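Local coordinates for protein putative Acetyltransferase (Pyrococcus horikoshii, PDB 3DDD) that binds coenzyme A and, as a GNAT-family protein, probably transfers an acyl group from acyl-coenzyme A to an acceptor, at residues S35-A40 with E48-S53; S57-P62 with Y190-A195. All coordinates share one frame; numbering follows the deposited sequence.

Interaction 1 of 2, residues S35-A40 with E48-S53; sequences SIFIDA and ESVKSS. With COA (coenzyme A), chain B.
Phe37 and Val50 meet where two successive helices, 30-41 and 47-60, come together, and the touch is wholly apolar. The CG1 methyl of Val50 lies 3.4 Å from CD2 of the Phe37 ring, approaching it obliquely, and reaches 3.9 Å from CG of the same ring. The second methyl, Val50 CG2, is shared between neighbours: it stands 4.1 Å from Phe37 CD2 and 4.2 Å from Ile38 CG1. With CG1 set anti to its own backbone N (chi1 -166°), Val50 presents both branches to the other helix at once. Phe37 in turn directs its CB toward Val50, and with its ring carbon CG opposite the backbone N (chi1 173°), its CD2 atom is the one that meets the valine. Replacing Phe37 with an alanine would probably strip the CG1 methyl of Val50 of its aromatic partner and open a gap between the two helices.

Sequence family and topology mark the surrounding unit as a GNAT fold, in which two helices follow the first strand; the pair here comes after strand 21-24 and before strand 65-70. Helix 30-41 borders the cofactor: Ala40 belongs to the coenzyme A pocket, and its CB packs 3.6 Å from the pantetheine carbonyl oxygen O9P of coenzyme A. The cofactor is gripped from elsewhere by the backbone N atoms of Val94, Arg100, Gly102 and Gly104.

Beyond the first shell, Phe37 stacks on Tyr41 of its own helix, while Phe43 in the connecting loop touches both Ile38 and Val50. On helix 47-60, the hydroxyl Ser52 OG donates to Glu48 OE2 over 2.7 Å, coming from above the carboxylate plane, and the same oxygen forms a salt bridge with Arg210.

Interaction 2 of 2, residues S57-P62 with Y190-A195; sequences SLEVQP and YMRRGA
Glu59 faces two arginines, Arg192 and Arg193, and the three form a salt-bridge network. Its OE1 receives Arg192 NH2 at 2.9 Å in a fairly straight bond (162°), lying in the guanidinium plane while the donor sits above the carboxylate plane. Arg192 NE adds a weak bond to the same oxygen. The bend at chi3 (-72°) turns this guanidinium edge to the acid. The other oxygen, OE2, pairs with Arg193 NH2 at 2.8 Å, though the bond is weak for its bent angle; this arginine arrives from the opposite direction to Glu59 and has a second acidic partner in Glu55.

Two waters cross-link the group. One donates to Glu59 OE2 and accepts from Arg192 NE; the other donates to Glu59 OE1 and accepts from Arg193 NE, so each carboxylate oxygen serves both arginines, one directly and one through water.

Backbone bonds shape the turn that ends helix 184-192, where the two arginines sit. A Schellman motif closes it, with Ala195 N bonded to Tyr190 O (3.1 Å) and Gly194 N to Met191 O; Gly194 is the C-prime residue, with positive phi.

The contact joins the two GNAT family regions by charge and water at the surface, where solvent probably tempers the attraction; the one nearly straight bond probably does most to orient the acid, with the weak bonds and the two waters adding mainly electrostatic attraction.

Overall arrangement
From the N terminus, the chain passes strand 21-24 and enters helix 30-41, then turns within a few residues into helix 47-60. Interaction 1 closes that short loop, tying two consecutive helices of the first GNAT region. Interaction 2 opens near the C-terminal end of the same helix 47-60 and closes only after 127 intervening residues, on helix 184-192 of the second GNAT region. The two are in series, neither nested nor crossed, with centres about 15 Å apart. Helix 47-60 serves both: its earlier part faces the helix that borders the coenzyme A pocket, and its far end reaches across to the other half of the chain.

Interaction 1 of 2, residues S35-A40 with E48-S53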
loop_
_atom_site.group_PDB
_atom_site.type_symbol
_atom_site.label_atom_id
_atom_site.label_comp_id
_atom_site.label_asym_id
_atom_site.label_seq_id
_atom_site.Cartn_x
_atom_site.Cartn_y
_atom_site.Cartn_z
ATOM N N SER A 35 -5.653 0.823 -16.737
ATOM C CA SER A 35 -7.037 1.001 -17.200
ATOM C C SER A 35 -8.056 0.351 -16.258
ATOM O O SER A 35 -9.084 0.948 -15.930
ATOM C CB SER A 35 -7.196 0.410 -18.597
ATOM O OG SER A 35 -6.464 1.198 -19.530
ATOM N N ILE A 36 -7.758 -0.861 -15.809
ATOM C CA ILE A 36 -8.593 -1.514 -14.812
ATOM C C ILE A 36 -8.689 -0.642 -13.577
ATOM O O ILE A 36 -9.804 -0.415 -13.052
ATOM C CB ILE A 36 -8.084 -2.906 -14.402
ATOM C CG1 ILE A 36 -8.251 -3.888 -15.566
ATOM C CG2 ILE A 36 -8.870 -3.405 -13.208
ATOM C CD1 ILE A 36 -7.208 -4.935 -15.619
ATOM N N PHE A 37 -7.537 -0.141 -13.121
ATOM C CA PHE A 37 -7.493 0.581 -11.849
ATOM C C PHE A 37 -8.294 1.884 -11.916
ATOM O O PHE A 37 -9.016 2.184 -11.000
ATOM C CB PHE A 37 -6.064 0.860 -11.391
ATOM C CG PHE A 37 -5.999 1.741 -10.186
ATOM C CD1 PHE A 37 -6.046 1.202 -8.920
ATOM C CD2 PHE A 37 -5.931 3.120 -10.318
ATOM C CE1 PHE A 37 -5.994 2.020 -7.801
ATOM C CE2 PHE A 37 -5.878 3.936 -9.213
ATOM C CZ PHE A 37 -5.911 3.397 -7.957
ATOM N N ILE A 38 -8.167 2.616 -13.025
ATOM C CA ILE A 38 -8.808 3.909 -13.225
ATOM C C ILE A 38 -10.330 3.759 -13.334
ATOM O O ILE A 38 -11.075 4.561 -12.779
ATOM C CB ILE A 38 -8.220 4.603 -14.494
ATOM C CG1 ILE A 38 -6.812 5.151 -14.191
ATOM C CG2 ILE A 38 -9.114 5.722 -14.984
ATOM C CD1 ILE A 38 -6.128 5.701 -15.444
ATOM N N ASP A 39 -10.778 2.760 -14.090
ATOM C CA ASP A 39 -12.172 2.307 -14.064
ATOM C C ASP A 39 -12.624 1.917 -12.628
ATOM O O ASP A 39 -13.486 2.575 -12.019
ATOM C CB ASP A 39 -12.342 1.161 -15.061
ATOM C CG ASP A 39 -13.765 0.691 -15.190
ATOM O OD1 ASP A 39 -14.513 0.733 -14.201
ATOM O OD2 ASP A 39 -14.147 0.245 -16.279
ATOM N N ALA A 40 -12.027 0.888 -12.064
ATOM C CA ALA A 40 -12.501 0.388 -10.791
ATOM C C ALA A 40 -12.559 1.490 -9.706
ATOM O O ALA A 40 -13.521 1.576 -8.975
ATOM C CB ALA A 40 -11.647 -0.820 -10.332
ATOM N N GLU A 48 -0.324 8.779 -15.853
ATOM C CA GLU A 48 1.080 8.566 -15.560
ATOM C C GLU A 48 1.312 8.314 -14.081
ATOM O O GLU A 48 2.202 7.586 -13.673
ATOM C CB GLU A 48 1.855 9.817 -16.018
ATOM C CG GLU A 48 3.372 9.729 -15.915
ATOM C CD GLU A 48 3.892 9.901 -14.495
ATOM O OE1 GLU A 48 3.216 10.565 -13.671
ATOM O OE2 GLU A 48 4.985 9.355 -14.211
ATOM N N SER A 49 0.499 8.938 -13.265
ATOM C CA SER A 49 0.566 8.739 -11.835
ATOM C C SER A 49 0.435 7.249 -11.488
ATOM O O SER A 49 1.243 6.692 -10.731
ATOM C CB SER A 49 -0.566 9.550 -11.202
ATOM O OG SER A 49 -0.252 9.831 -9.875
ATOM N N VAL A 50 -0.604 6.614 -12.036
ATOM C CA VAL A 50 -0.911 5.199 -11.772
ATOM C C VAL A 50 0.135 4.302 -12.450
ATOM O O VAL A 50 0.596 3.344 -11.855
ATOM C CB VAL A 50 -2.343 4.803 -12.268
ATOM C CG1 VAL A 50 -2.787 3.438 -11.699
ATOM C CG2 VAL A 50 -3.361 5.893 -11.898
ATOM N N LYS A 51 0.526 4.638 -13.674
ATOM C CA LYS A 51 1.509 3.857 -14.421
ATOM C C LYS A 51 2.838 3.726 -13.654
ATOM O O LYS A 51 3.396 2.642 -13.521
ATOM C CB LYS A 51 1.764 4.487 -15.797
ATOM C CG LYS A 51 2.851 3.752 -16.568
ATOM C CD LYS A 51 2.678 3.810 -18.066
ATOM C CE LYS A 51 3.734 4.655 -18.729
ATOM N NZ LYS A 51 4.983 3.878 -18.902
ATOM N N SER A 52 3.331 4.842 -13.140
ATOM C CA SER A 52 4.568 4.831 -12.383
ATOM C C SER A 52 4.436 4.057 -11.081
ATOM O O SER A 52 5.364 3.358 -10.676
ATOM C CB SER A 52 5.034 6.260 -12.131
ATOM O OG SER A 52 5.319 6.852 -13.387
ATOM N N SER A 53 3.279 4.149 -10.441
ATOM C CA SER A 53 3.053 3.408 -9.206
ATOM C C SER A 53 3.117 1.899 -9.465
ATOM O O SER A 53 3.691 1.162 -8.694
ATOM C CB SER A 53 1.702 3.791 -8.610
ATOM O OG SER A 53 1.550 3.251 -7.318
HETATM N N1A COA B . -20.594 -2.797 -2.143
HETATM C C2A COA B . -20.494 -3.631 -1.056
HETATM N N3A COA B . -19.889 -4.862 -1.197
HETATM C C4A COA B . -19.407 -5.219 -2.423
HETATM C C5A COA B . -19.480 -4.390 -3.521
HETATM C C6A COA B . -20.091 -3.169 -3.369
HETATM N N6A COA B . -20.442 -2.554 -4.477
HETATM N N7A COA B . -18.923 -4.989 -4.598
HETATM C C8A COA B . -18.467 -6.187 -4.178
HETATM N N9A COA B . -18.760 -6.329 -2.839
HETATM C C1B COA B . -18.328 -7.394 -1.917
HETATM C C2B COA B . -19.522 -8.234 -1.480
HETATM O O2B COA B . -19.356 -8.790 -0.209
HETATM C C3B COA B . -19.491 -9.341 -2.498
HETATM O O3B COA B . -20.191 -10.446 -2.038
HETATM P P3B COA B . -21.770 -10.611 -2.291
HETATM O O7A COA B . -22.160 -12.047 -1.965
HETATM O O8A COA B . -22.024 -10.357 -3.749
HETATM O O9A COA B . -22.480 -9.778 -1.277
HETATM C C4B COA B . -18.001 -9.564 -2.575
HETATM O O4B COA B . -17.480 -8.256 -2.628
HETATM C C5B COA B . -17.530 -10.395 -3.749
HETATM O O5B COA B . -18.115 -9.914 -4.912
HETATM P P1A COA B . -17.313 -10.062 -6.280
HETATM O O1A COA B . -18.303 -10.106 -7.413
HETATM O O2A COA B . -16.410 -11.266 -6.307
HETATM O O3A COA B . -16.445 -8.714 -6.240
HETATM P P2A COA B . -16.058 -7.888 -7.561
HETATM O O4A COA B . -15.754 -8.675 -8.785
HETATM O O5A COA B . -17.126 -6.839 -7.817
HETATM O O6A COA B . -14.757 -7.064 -7.053
HETATM C CBP COA B . -13.856 -5.193 -5.649
HETATM C CCP COA B . -14.798 -6.410 -5.797
HETATM C CDP COA B . -12.525 -5.550 -6.312
HETATM C CEP COA B . -13.636 -4.992 -4.142
HETATM C CAP COA B . -14.436 -3.825 -6.067
HETATM O OAP COA B . -15.705 -3.909 -6.631
HETATM C C9P COA B . -13.566 -2.904 -6.893
HETATM O O9P COA B . -12.839 -3.267 -7.992
HETATM N N8P COA B . -13.490 -1.637 -6.552
HETATM C C7P COA B . -12.185 -1.036 -6.529
HETATM C C6P COA B . -12.031 -0.023 -5.431
HETATM C C5P COA B . -12.572 -0.509 -4.131
HETATM O O5P COA B . -13.428 0.241 -3.596
HETATM N N4P COA B . -12.128 -1.703 -3.640
HETATM C C3P COA B . -10.764 -2.283 -3.683
HETATM C C2P COA B . -9.816 -2.016 -2.475
HETATM S S1P COA B . -10.059 -2.951 -0.912
#

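Interaction 2 of 2, residues S57-P62 with Y190-A195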
loop_
_atom_site.group_PDB
_atom_site.type_symbol
_atom_site.label_atom_id
_atom_site.label_comp_id
_atom_site.label_asym_id
_atom_site.label_seq_id
_atom_site.Cartn_x
_atom_site.Cartn_y
_atom_site.Cartn_z
ATOM N N SER A 57 5.356 -1.384 -8.218
ATOM C CA SER A 57 4.746 -2.596 -7.665
ATOM C C SER A 57 5.326 -3.864 -8.281
ATOM O O SER A 57 5.705 -4.775 -7.561
ATOM C CB SER A 57 3.224 -2.550 -7.843
ATOM O OG SER A 57 2.694 -1.434 -7.128
ATOM N N LEU A 58 5.418 -3.917 -9.604
ATOM C CA LEU A 58 6.018 -5.060 -10.273
ATOM C C LEU A 58 7.529 -5.210 -10.012
ATOM O O LEU A 58 8.041 -6.309 -10.117
ATOM C CB LEU A 58 5.733 -5.052 -11.788
ATOM C CG LEU A 58 4.289 -5.271 -12.236
ATOM C CD1 LEU A 58 4.157 -5.262 -13.768
ATOM C CD2 LEU A 58 3.714 -6.547 -11.634
ATOM N N GLU A 59 8.252 -4.134 -9.720
ATOM C CA GLU A 59 9.622 -4.272 -9.224
ATOM C C GLU A 59 9.658 -4.907 -7.821
ATOM O O GLU A 59 10.524 -5.704 -7.513
ATOM C CB GLU A 59 10.331 -2.915 -9.162
ATOM C CG GLU A 59 11.108 -2.585 -10.400
ATOM C CD GLU A 59 11.864 -1.273 -10.298
ATOM O OE1 GLU A 59 12.212 -0.833 -9.163
ATOM O OE2 GLU A 59 12.109 -0.682 -11.379
ATOM N N VAL A 60 8.743 -4.484 -6.957
ATOM C CA VAL A 60 8.649 -5.028 -5.607
ATOM C C VAL A 60 8.269 -6.520 -5.666
ATOM O O VAL A 60 8.847 -7.351 -4.957
ATOM C CB VAL A 60 7.679 -4.165 -4.756
ATOM C CG1 VAL A 60 7.403 -4.772 -3.396
ATOM C CG2 VAL A 60 8.274 -2.726 -4.603
ATOM N N GLN A 61 7.331 -6.879 -6.532
ATOM C CA GLN A 61 6.893 -8.273 -6.620
ATOM C C GLN A 61 6.607 -8.644 -8.059
ATOM O O GLN A 61 5.473 -8.549 -8.526
ATOM C CB GLN A 61 5.686 -8.517 -5.718
ATOM C CG GLN A 61 5.449 -10.010 -5.387
ATOM C CD GLN A 61 6.519 -10.607 -4.479
ATOM O OE1 GLN A 61 6.742 -10.129 -3.372
ATOM N NE2 GLN A 61 7.166 -11.668 -4.944
ATOM N N PRO A 62 7.669 -9.000 -8.809
ATOM C CA PRO A 62 7.500 -9.263 -10.252
ATOM C C PRO A 62 6.441 -10.278 -10.632
ATOM O O PRO A 62 5.804 -10.141 -11.685
ATOM C CB PRO A 62 8.900 -9.705 -10.698
ATOM C CG PRO A 62 9.836 -9.005 -9.718
ATOM C CD PRO A 62 9.088 -9.058 -8.381
ATOM N N TYR A 190 10.993 2.901 -4.543
ATOM C CA TYR A 190 10.512 4.276 -4.561
ATOM C C TYR A 190 11.617 5.324 -4.675
ATOM O O TYR A 190 11.470 6.326 -5.383
ATOM C CB TYR A 190 9.657 4.564 -3.324
ATOM C CG TYR A 190 8.237 4.105 -3.488
ATOM C CD1 TYR A 190 7.311 4.897 -4.146
ATOM C CD2 TYR A 190 7.825 2.874 -3.004
ATOM C CE1 TYR A 190 6.005 4.484 -4.324
ATOM C CE2 TYR A 190 6.525 2.437 -3.160
ATOM C CZ TYR A 190 5.612 3.244 -3.824
ATOM O OH TYR A 190 4.326 2.813 -3.982
HETATM N N MSE A 191 12.707 5.103 -3.966
HETATM C CA MSE A 191 13.846 5.981 -4.034
HETATM C C MSE A 191 14.512 5.919 -5.404
HETATM O O MSE A 191 15.034 6.940 -5.870
HETATM C CB MSE A 191 14.829 5.695 -2.911
HETATM C CG MSE A 191 14.331 6.117 -1.555
HETATM SE SE MSE A 191 15.375 5.404 -0.059
HETATM C CE MSE A 191 17.025 6.425 -0.412
ATOM N N ARG A 192 14.474 4.779 -6.095
ATOM C CA ARG A 192 14.944 4.794 -7.511
ATOM C C ARG A 192 14.126 5.744 -8.399
ATOM O O ARG A 192 14.648 6.245 -9.407
ATOM C CB ARG A 192 14.996 3.399 -8.116
ATOM C CG ARG A 192 16.120 2.525 -7.494
ATOM C CD ARG A 192 16.381 1.257 -8.300
ATOM N NE ARG A 192 15.287 0.298 -8.156
ATOM C CZ ARG A 192 15.185 -0.527 -7.121
ATOM N NH1 ARG A 192 16.104 -0.493 -6.168
ATOM N NH2 ARG A 192 14.162 -1.367 -7.020
ATOM N N ARG A 193 12.870 6.025 -8.018
ATOM C CA ARG A 193 12.014 6.905 -8.802
ATOM C C ARG A 193 11.901 8.319 -8.276
ATOM O O ARG A 193 11.032 9.052 -8.706
ATOM C CB ARG A 193 10.609 6.355 -8.888
ATOM C CG ARG A 193 10.551 4.928 -9.168
ATOM C CD ARG A 193 10.190 4.629 -10.570
ATOM N NE ARG A 193 10.254 3.183 -10.728
ATOM C CZ ARG A 193 9.894 2.530 -11.820
ATOM N NH1 ARG A 193 9.374 3.184 -12.868
ATOM N NH2 ARG A 193 10.036 1.209 -11.838
ATOM N N GLY A 194 12.724 8.681 -7.313
ATOM C CA GLY A 194 12.836 10.061 -6.905
ATOM C C GLY A 194 12.308 10.355 -5.526
ATOM O O GLY A 194 12.417 11.490 -5.068
ATOM N N ALA A 195 11.753 9.340 -4.861
ATOM C CA ALA A 195 11.240 9.493 -3.508
ATOM C C ALA A 195 12.380 9.932 -2.610
ATOM O O ALA A 195 13.504 9.499 -2.799
ATOM C CB ALA A 195 10.627 8.182 -3.004
HETATM O O HOH W 1 14.377 0.838 -10.928
HETATM O O HOH W 2 11.842 1.780 -9.158
#